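PDB 6KHP: tryptophan decarboxylase 1 from Oryza sativa subsp. japonica, which decarboxylates L-tryptophan to tryptamine and 5-hydroxy-L-tryptophan to serotonin, using pyridoxal 5'-phosphate as cofactor. Local coordinates for residues A[126-131]-A[360-365]; A[151-156]-A[310-315]. All coordinates share one frame; numbering follows the deposited sequence.

Interaction 1 (A[126-131]-A[360-365]). With TSS (2-(1H-indol-3-yl)ethanamine), chain D.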
ATOM      1  N   GLY A 126      12.127 -20.003  27.956  1.00 24.36           N
ATOM      2  CA  GLY A 126      12.335 -20.846  29.115  1.00 22.65           C
ATOM      3  C   GLY A 126      12.885 -22.232  28.848  1.00 25.99           C
ATOM      4  O   GLY A 126      12.320 -23.214  29.343  1.00 26.67           O
ATOM      5  N   PHE A 127      13.996 -22.336  28.111  1.00 24.23           N
ATOM      6  CA  PHE A 127      14.514 -23.663  27.775  1.00 25.64           C
ATOM      7  C   PHE A 127      14.969 -24.428  29.016  1.00 26.59           C
ATOM      8  O   PHE A 127      14.809 -25.648  29.078  1.00 26.32           O
ATOM      9  CB  PHE A 127      15.658 -23.564  26.760  1.00 26.89           C
ATOM     10  CG  PHE A 127      16.482 -22.291  26.849  1.00 23.29           C
ATOM     11  CD1 PHE A 127      17.384 -22.092  27.890  1.00 26.74           C
ATOM     12  CD2 PHE A 127      16.396 -21.335  25.863  1.00 24.02           C
ATOM     13  CE1 PHE A 127      18.172 -20.947  27.953  1.00 25.68           C
ATOM     14  CE2 PHE A 127      17.168 -20.177  25.916  1.00 26.86           C
ATOM     15  CZ  PHE A 127      18.054 -19.981  26.962  1.00 27.16           C
ATOM     16  N   THR A 128      15.520 -23.734  30.014  1.00 28.14           N
ATOM     17  CA  THR A 128      15.852 -24.313  31.309  1.00 25.84           C
ATOM     18  C   THR A 128      15.061 -23.606  32.406  1.00 28.50           C
ATOM     19  O   THR A 128      14.528 -22.503  32.209  1.00 26.58           O
ATOM     20  CB  THR A 128      17.355 -24.192  31.620  1.00 24.80           C
ATOM     21  OG1 THR A 128      17.725 -22.801  31.621  1.00 24.95           O
ATOM     22  CG2 THR A 128      18.197 -24.955  30.583  1.00 24.07           C
ATOM     23  N   TRP A 129      14.995 -24.257  33.574  1.00 24.94           N
ATOM     24  CA  TRP A 129      14.415 -23.606  34.745  1.00 23.29           C
ATOM     25  C   TRP A 129      15.143 -22.293  35.042  1.00 27.07           C
ATOM     26  O   TRP A 129      14.505 -21.256  35.248  1.00 23.73           O
ATOM     27  CB  TRP A 129      14.458 -24.555  35.952  1.00 23.29           C
ATOM     28  CG  TRP A 129      13.996 -23.921  37.273  1.00 26.44           C
ATOM     29  CD1 TRP A 129      12.729 -23.938  37.794  1.00 27.39           C
ATOM     30  CD2 TRP A 129      14.796 -23.194  38.211  1.00 22.52           C
ATOM     31  NE1 TRP A 129      12.692 -23.265  38.991  1.00 25.00           N
ATOM     32  CE2 TRP A 129      13.948 -22.801  39.273  1.00 26.15           C
ATOM     33  CE3 TRP A 129      16.150 -22.838  38.261  1.00 25.52           C
ATOM     34  CZ2 TRP A 129      14.408 -22.072  40.369  1.00 23.83           C
ATOM     35  CZ3 TRP A 129      16.608 -22.111  39.358  1.00 26.42           C
ATOM     36  CH2 TRP A 129      15.737 -21.736  40.392  1.00 25.25           C
ATOM     37  N   GLN A 130      16.483 -22.308  34.994  1.00 27.38           N
ATOM     38  CA  GLN A 130      17.264 -21.103  35.270  1.00 24.65           C
ATOM     39  C   GLN A 130      16.964 -19.980  34.285  1.00 27.02           C
ATOM     40  O   GLN A 130      16.995 -18.800  34.667  1.00 23.55           O
ATOM     41  CB  GLN A 130      18.762 -21.422  35.241  1.00 23.27           C
ATOM     42  CG  GLN A 130      19.652 -20.287  35.772  1.00 23.36           C
ATOM     43  CD  GLN A 130      19.237 -19.857  37.177  1.00 29.23           C
ATOM     44  OE1 GLN A 130      18.380 -18.982  37.357  1.00 30.01           O
ATOM     45  NE2 GLN A 130      19.822 -20.494  38.178  1.00 26.36           N
ATOM     46  N   ALA A 131      16.687 -20.316  33.015  1.00 28.00           N
ATOM     47  CA  ALA A 131      16.393 -19.294  32.005  1.00 27.40           C
ATOM     48  C   ALA A 131      15.180 -18.443  32.362  1.00 30.62           C
ATOM     49  O   ALA A 131      15.051 -17.331  31.827  1.00 33.73           O
ATOM     50  CB  ALA A 131      16.171 -19.922  30.628  1.00 24.40           C
ATOM     51  N   LEU A 360      24.366 -23.887  28.225  1.00 28.68           N
ATOM     52  CA  LEU A 360      23.138 -23.899  29.008  1.00 28.10           C
ATOM     53  C   LEU A 360      23.334 -24.425  30.424  1.00 28.11           C
ATOM     54  O   LEU A 360      22.391 -24.360  31.225  1.00 25.68           O
ATOM     55  CB  LEU A 360      22.059 -24.729  28.303  1.00 24.85           C
ATOM     56  CG  LEU A 360      21.497 -24.124  27.014  1.00 27.13           C
ATOM     57  CD1 LEU A 360      20.303 -24.923  26.531  1.00 29.95           C
ATOM     58  CD2 LEU A 360      21.108 -22.669  27.229  1.00 29.29           C
ATOM     59  N   LYS A 361      24.533 -24.906  30.761  1.00 28.10           N
ATOM     60  CA  LYS A 361      24.754 -25.532  32.058  1.00 31.44           C
ATOM     61  C   LYS A 361      24.576 -24.539  33.201  1.00 28.67           C
ATOM     62  O   LYS A 361      24.976 -23.378  33.110  1.00 26.38           O
ATOM     63  CB  LYS A 361      26.145 -26.153  32.114  1.00 29.86           C
ATOM     64  CG  LYS A 361      26.217 -27.463  31.355  1.00 33.74           C
ATOM     65  CD  LYS A 361      27.614 -28.043  31.341  1.00 32.25           C
ATOM     66  CE  LYS A 361      27.665 -29.287  30.453  1.00 30.92           C
ATOM     67  NZ  LYS A 361      29.075 -29.562  30.036  1.00 42.03           N
ATOM     68  N   ASN A 362      23.973 -25.020  34.288  1.00 28.45           N
ATOM     69  CA  ASN A 362      23.721 -24.215  35.473  1.00 26.85           C
ATOM     70  C   ASN A 362      23.559 -25.149  36.660  1.00 29.76           C
ATOM     71  O   ASN A 362      23.318 -26.349  36.498  1.00 30.93           O
ATOM     72  CB  ASN A 362      22.472 -23.354  35.310  1.00 25.71           C
ATOM     73  CG  ASN A 362      21.241 -24.183  35.013  1.00 25.40           C
ATOM     74  OD1 ASN A 362      20.486 -24.546  35.917  1.00 25.25           O
ATOM     75  ND2 ASN A 362      21.039 -24.498  33.739  1.00 25.20           N
ATOM     76  N   HIS A 363      23.653 -24.570  37.859  1.00 33.18           N
ATOM     77  CA  HIS A 363      23.648 -25.376  39.079  1.00 33.66           C
ATOM     78  C   HIS A 363      22.307 -26.069  39.288  1.00 32.43           C
ATOM     79  O   HIS A 363      22.266 -27.225  39.723  1.00 32.60           O
ATOM     80  CB  HIS A 363      23.998 -24.513  40.296  1.00 34.23           C
ATOM     81  CG  HIS A 363      25.388 -23.936  40.258  1.00 50.14           C
ATOM     82  ND1 HIS A 363      26.458 -24.590  39.676  1.00 50.96           N
ATOM     83  CD2 HIS A 363      25.881 -22.765  40.735  1.00 49.34           C
ATOM     84  CE1 HIS A 363      27.545 -23.847  39.794  1.00 50.27           C
ATOM     85  NE2 HIS A 363      27.222 -22.735  40.433  1.00 48.01           N
ATOM     86  N   ALA A 364      21.198 -25.389  38.987  1.00 27.58           N
ATOM     87  CA  ALA A 364      19.894 -26.007  39.211  1.00 26.73           C
ATOM     88  C   ALA A 364      19.705 -27.236  38.326  1.00 29.10           C
ATOM     89  O   ALA A 364      19.188 -28.264  38.785  1.00 28.06           O
ATOM     90  CB  ALA A 364      18.771 -25.004  38.963  1.00 28.52           C
ATOM     91  N   SER A 365      20.105 -27.143  37.057  1.00 24.33           N
ATOM     92  CA  SER A 365      20.019 -28.294  36.168  1.00 32.16           C
ATOM     93  C   SER A 365      20.939 -29.414  36.632  1.00 31.81           C
ATOM     94  O   SER A 365      20.543 -30.582  36.649  1.00 37.54           O
ATOM     95  CB  SER A 365      20.358 -27.876  34.740  1.00 29.90           C
ATOM     96  OG  SER A 365      19.361 -27.011  34.239  1.00 29.00           O
TER
HETATM   97  N1  TSS D 602      20.650 -21.730  23.166  1.00 47.39           N
HETATM   98  CA  TSS D 602      19.455 -21.186  22.533  1.00 36.76           C
HETATM   99  CB  TSS D 602      19.189 -19.730  22.924  1.00 40.54           C
HETATM  100  CG  TSS D 602      17.799 -19.387  22.371  1.00 41.33           C
HETATM  101  CD1 TSS D 602      17.055 -20.502  21.990  1.00 36.14           C
HETATM  102  NE1 TSS D 602      15.850 -20.063  21.508  1.00 41.06           N
HETATM  103  CE2 TSS D 602      15.834 -18.677  21.589  1.00 34.27           C
HETATM  104  CD2 TSS D 602      17.037 -18.262  22.128  1.00 35.54           C
HETATM  105  CZ2 TSS D 602      14.853 -17.726  21.237  1.00 31.73           C
HETATM  106  CH2 TSS D 602      15.104 -16.368  21.424  1.00 30.27           C
HETATM  107  CZ3 TSS D 602      16.322 -15.947  21.966  1.00 29.20           C
HETATM  108  CE3 TSS D 602      17.284 -16.880  22.320  1.00 33.98           C
HETATM  109  O   HOH W   1      20.368 -22.267  31.223  1.00 25.37           O
HETATM  110  O   HOH W   2      17.702 -24.796  35.144  1.00 22.18           O
HETATM  111  O   HOH W   3      21.243 -22.459  38.679  1.00 31.12           O
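Methyl CD2 of Leu360 meets the Phe127 ring at CE1, 3.5 Å away. At another carbon of the same ring, CE2 lies 3.6 Å from CB in the ethylamine chain of the bound tryptamine. Further along, Ala364 CB approaches Trp129 CE3 at 3.5 Å; the indole is carried there by CG being anti to the backbone N (chi1 174°). Between these apolar ends, Gln130 CB packs against the Asn362 amide, 3.6 Å from OD1, and the two amide planes stand 79° apart. Two waters bridge the segments: one joins Thr128 OG1 to Leu360 O, the other accepts from Gln130 N and donates to Asn362 OD1.

Asn362 is the N-cap of helix 363-367. Its OD1 accepts from Ser365 N at 2.9 Å, well above the carbonyl plane, while ND2 donates to Leu360 O at 2.9 Å within its own amide plane, which fixes the rotation of the group. An alanine here would remove both bonds and probably leave Ser365 N uncapped and the bridging water without its acceptor. Further out, Asp372 accepts from Trp129 N and bonds Ser365 OG, and Phe103 of the second subunit meets the Phe127 ring edge-to-face. With the proton donor Tyr359 directly before Leu360, the Phe127-Leu360 end probably lines the active site at the dimer interface of this group II decarboxylase, while the Asn362 end is a capped helix start.

Interaction 2 (A[151-156]-A[310-315])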
ATOM      1  N   ASN A 151      -8.976 -35.363  36.915  1.00 37.06           N
ATOM      2  CA  ASN A 151      -8.870 -36.531  37.773  1.00 35.31           C
ATOM      3  C   ASN A 151      -7.906 -37.563  37.207  1.00 37.54           C
ATOM      4  O   ASN A 151      -8.128 -38.764  37.344  1.00 38.70           O
ATOM      5  CB  ASN A 151     -10.229 -37.175  38.008  1.00 39.35           C
ATOM      6  CG  ASN A 151     -10.849 -36.728  39.272  1.00 47.48           C
ATOM      7  OD1 ASN A 151     -10.525 -37.228  40.350  1.00 59.95           O
ATOM      8  ND2 ASN A 151     -11.748 -35.760  39.167  1.00 48.34           N
ATOM      9  N   LEU A 152      -6.848 -37.114  36.546  1.00 35.07           N
ATOM     10  CA  LEU A 152      -5.818 -38.045  36.132  1.00 39.02           C
ATOM     11  C   LEU A 152      -5.257 -38.769  37.355  1.00 40.56           C
ATOM     12  O   LEU A 152      -5.214 -38.206  38.454  1.00 40.36           O
ATOM     13  CB  LEU A 152      -4.689 -37.318  35.410  1.00 37.02           C
ATOM     14  CG  LEU A 152      -4.973 -36.688  34.055  1.00 34.95           C
ATOM     15  CD1 LEU A 152      -3.673 -36.191  33.465  1.00 31.74           C
ATOM     16  CD2 LEU A 152      -5.645 -37.696  33.123  1.00 33.11           C
ATOM     17  N   PRO A 153      -4.858 -40.029  37.203  1.00 37.39           N
ATOM     18  CA  PRO A 153      -4.082 -40.690  38.257  1.00 41.84           C
ATOM     19  C   PRO A 153      -2.851 -39.872  38.637  1.00 44.26           C
ATOM     20  O   PRO A 153      -2.187 -39.276  37.783  1.00 40.32           O
ATOM     21  CB  PRO A 153      -3.687 -42.030  37.622  1.00 40.48           C
ATOM     22  CG  PRO A 153      -4.712 -42.278  36.577  1.00 43.03           C
ATOM     23  CD  PRO A 153      -5.242 -40.944  36.117  1.00 38.75           C
ATOM     24  N   THR A 154      -2.537 -39.870  39.939  1.00 47.62           N
ATOM     25  CA  THR A 154      -1.358 -39.169  40.446  1.00 49.53           C
ATOM     26  C   THR A 154      -0.076 -39.635  39.775  1.00 42.49           C
ATOM     27  O   THR A 154       0.920 -38.909  39.804  1.00 43.06           O
ATOM     28  CB  THR A 154      -1.221 -39.366  41.960  1.00 46.36           C
ATOM     29  OG1 THR A 154      -0.801 -40.712  42.221  1.00 50.35           O
ATOM     30  CG2 THR A 154      -2.549 -39.125  42.650  1.00 45.21           C
ATOM     31  N   SER A 155      -0.076 -40.829  39.177  1.00 42.35           N
ATOM     32  CA  SER A 155       1.089 -41.275  38.426  1.00 41.85           C
ATOM     33  C   SER A 155       1.418 -40.368  37.239  1.00 38.52           C
ATOM     34  O   SER A 155       2.522 -40.476  36.696  1.00 42.22           O
ATOM     35  CB  SER A 155       0.883 -42.709  37.946  1.00 35.31           C
ATOM     36  OG  SER A 155      -0.238 -42.788  37.090  1.00 37.26           O
ATOM     37  N   PHE A 156       0.514 -39.479  36.825  1.00 37.91           N
ATOM     38  CA  PHE A 156       0.810 -38.521  35.765  1.00 41.78           C
ATOM     39  C   PHE A 156       1.282 -37.163  36.280  1.00 43.03           C
ATOM     40  O   PHE A 156       1.578 -36.289  35.462  1.00 44.20           O
ATOM     41  CB  PHE A 156      -0.415 -38.322  34.859  1.00 34.15           C
ATOM     42  CG  PHE A 156      -0.683 -39.485  33.924  1.00 37.67           C
ATOM     43  CD1 PHE A 156       0.045 -39.633  32.748  1.00 32.91           C
ATOM     44  CD2 PHE A 156      -1.667 -40.428  34.223  1.00 35.24           C
ATOM     45  CE1 PHE A 156      -0.201 -40.685  31.882  1.00 33.92           C
ATOM     46  CE2 PHE A 156      -1.925 -41.497  33.368  1.00 35.89           C
ATOM     47  CZ  PHE A 156      -1.193 -41.634  32.197  1.00 38.51           C
ATOM     48  N   GLU A 310     -19.589 -36.549  34.451  1.00 36.17           N
ATOM     49  CA  GLU A 310     -20.385 -37.385  33.556  1.00 41.40           C
ATOM     50  C   GLU A 310     -19.643 -37.781  32.279  1.00 40.83           C
ATOM     51  O   GLU A 310     -20.154 -38.623  31.525  1.00 41.62           O
ATOM     52  CB  GLU A 310     -21.700 -36.680  33.200  1.00 35.46           C
ATOM     53  CG  GLU A 310     -21.528 -35.436  32.345  1.00 41.57           C
ATOM     54  CD  GLU A 310     -21.444 -34.169  33.179  1.00 38.00           C
ATOM     55  OE1 GLU A 310     -21.928 -33.123  32.718  1.00 39.61           O
ATOM     56  OE2 GLU A 310     -20.911 -34.225  34.303  1.00 39.65           O
ATOM     57  N   PHE A 311     -18.466 -37.204  32.012  1.00 38.49           N
ATOM     58  CA  PHE A 311     -17.650 -37.597  30.866  1.00 36.59           C
ATOM     59  C   PHE A 311     -16.365 -38.310  31.260  1.00 33.14           C
ATOM     60  O   PHE A 311     -15.703 -38.881  30.385  1.00 34.55           O
ATOM     61  CB  PHE A 311     -17.289 -36.375  30.003  1.00 37.18           C
ATOM     62  CG  PHE A 311     -18.482 -35.630  29.493  1.00 37.88           C
ATOM     63  CD1 PHE A 311     -19.300 -36.190  28.525  1.00 33.98           C
ATOM     64  CD2 PHE A 311     -18.793 -34.374  29.991  1.00 33.52           C
ATOM     65  CE1 PHE A 311     -20.414 -35.515  28.065  1.00 34.07           C
ATOM     66  CE2 PHE A 311     -19.906 -33.697  29.539  1.00 38.51           C
ATOM     67  CZ  PHE A 311     -20.717 -34.266  28.573  1.00 37.31           C
ATOM     68  N   ARG A 312     -16.000 -38.300  32.542  1.00 34.58           N
ATOM     69  CA  ARG A 312     -14.707 -38.829  32.954  1.00 37.45           C
ATOM     70  C   ARG A 312     -14.577 -40.332  32.687  1.00 34.92           C
ATOM     71  O   ARG A 312     -13.452 -40.844  32.635  1.00 36.49           O
ATOM     72  CB  ARG A 312     -14.481 -38.471  34.431  1.00 35.27           C
ATOM     73  CG  ARG A 312     -13.134 -38.874  35.039  1.00 35.88           C
ATOM     74  CD  ARG A 312     -11.923 -38.601  34.140  1.00 35.38           C
ATOM     75  NE  ARG A 312     -10.709 -39.121  34.767  1.00 35.80           N
ATOM     76  CZ  ARG A 312     -10.366 -40.408  34.781  1.00 37.19           C
ATOM     77  NH1 ARG A 312     -11.137 -41.309  34.181  1.00 31.61           N
ATOM     78  NH2 ARG A 312      -9.247 -40.794  35.391  1.00 32.79           N
ATOM     79  N   HIS A 313     -15.688 -41.049  32.452  1.00 36.66           N
ATOM     80  CA  HIS A 313     -15.585 -42.479  32.147  1.00 35.01           C
ATOM     81  C   HIS A 313     -14.906 -42.755  30.810  1.00 39.06           C
ATOM     82  O   HIS A 313     -14.372 -43.858  30.612  1.00 34.20           O
ATOM     83  CB  HIS A 313     -16.960 -43.141  32.147  1.00 34.96           C
ATOM     84  CG  HIS A 313     -17.860 -42.660  31.058  1.00 35.94           C
ATOM     85  ND1 HIS A 313     -18.659 -41.541  31.192  1.00 37.25           N
ATOM     86  CD2 HIS A 313     -18.087 -43.140  29.811  1.00 34.25           C
ATOM     87  CE1 HIS A 313     -19.342 -41.358  30.075  1.00 36.11           C
ATOM     88  NE2 HIS A 313     -19.014 -42.313  29.221  1.00 36.47           N
ATOM     89  N   HIS A 314     -14.913 -41.794  29.885  1.00 33.20           N
ATOM     90  CA  HIS A 314     -14.207 -42.009  28.631  1.00 35.78           C
ATOM     91  C   HIS A 314     -12.712 -42.191  28.848  1.00 34.38           C
ATOM     92  O   HIS A 314     -12.039 -42.742  27.972  1.00 35.61           O
ATOM     93  CB  HIS A 314     -14.456 -40.849  27.666  1.00 35.14           C
ATOM     94  CG  HIS A 314     -15.891 -40.693  27.265  1.00 36.09           C
ATOM     95  ND1 HIS A 314     -16.560 -41.633  26.509  1.00 39.13           N
ATOM     96  CD2 HIS A 314     -16.789 -39.712  27.527  1.00 35.27           C
ATOM     97  CE1 HIS A 314     -17.807 -41.238  26.320  1.00 33.92           C
ATOM     98  NE2 HIS A 314     -17.971 -40.074  26.928  1.00 36.01           N
ATOM     99  N   LEU A 315     -12.175 -41.764  29.995  1.00 32.59           N
ATOM    100  CA  LEU A 315     -10.749 -41.911  30.268  1.00 33.85           C
ATOM    101  C   LEU A 315     -10.421 -43.083  31.182  1.00 37.31           C
ATOM    102  O   LEU A 315      -9.237 -43.280  31.498  1.00 34.30           O
ATOM    103  CB  LEU A 315     -10.175 -40.627  30.875  1.00 31.12           C
ATOM    104  CG  LEU A 315     -10.109 -39.405  29.961  1.00 36.34           C
ATOM    105  CD1 LEU A 315      -9.329 -38.271  30.648  1.00 31.25           C
ATOM    106  CD2 LEU A 315      -9.501 -39.764  28.609  1.00 28.60           C
TER
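The guanidinium of Arg312 reaches across to the backbone of Asn151, where NH2 donates to Asn151 O at 3.0 Å with an N-H...O angle of 155°. The oxygen sits near the guanidinium plane at its edge, but seen from the acceptor the donor stands 48° above the carbonyl plane. Here the packing is closest: Asn151 CB lies 3.8 Å from Arg312 NE, and Pro153 CD approaches NH2 obliquely at 4.1 Å. With its first torsion trans (chi1 -177°), the arginine side chain heads for Asn151, then bends at the next bond; one extended bond follows, and the last torsion turns the guanidinium out of line with the chain. Its other nitrogens are also engaged, NE by Leu150 O and NH1 by a salt bridge to Asp316, so all three guanidinium nitrogens are gripped.

Asn151 closes helix 133-149 in a Schellman motif, its phi positive. The arginine therefore brings its charge to the carbonyl end of that helix, where it probably complements the partial negative charge of the helix dipole.

Away from the guanidinium the fit is much looser. On the buried side, Leu152 CD2 and Leu315 CD1 barely meet at 4.5 Å, and each leucine packs instead on the sheet, Leu152 on Tyr342 of strand 339-343 and Leu315 on Ile324 of strand 323-326. Leu315 is placed by a short 3-10 turn in which its N donates to Arg312 O at 3.1 Å. On the outer side, the exposed Asn151 starts toward Arg312 through CB, but its amide end turns away from the 310-315 segment.

Overall arrangement
From the N terminus, the chain passes through 126-131, runs along helix 133-149 and leaves it at 151-156, so this one helix joins the first segments of both contacts. Strands 168-172, 205-210, 231-234, 262-269 and 294-298 follow before 310-315 returns to 151-156 and closes interaction 2. The chain then adds strands 323-326 and 339-343 and reaches 360-365, which closes interaction 1. The smaller loop thus falls wholly within the larger. Interaction 2 ties the end of the helix to the connection between strands 294-298 and 323-326; interaction 1 joins the loop before helix 133-149 to the start of helix 363-367 at the dimer interface. Their nearest atoms are about 17 Å apart.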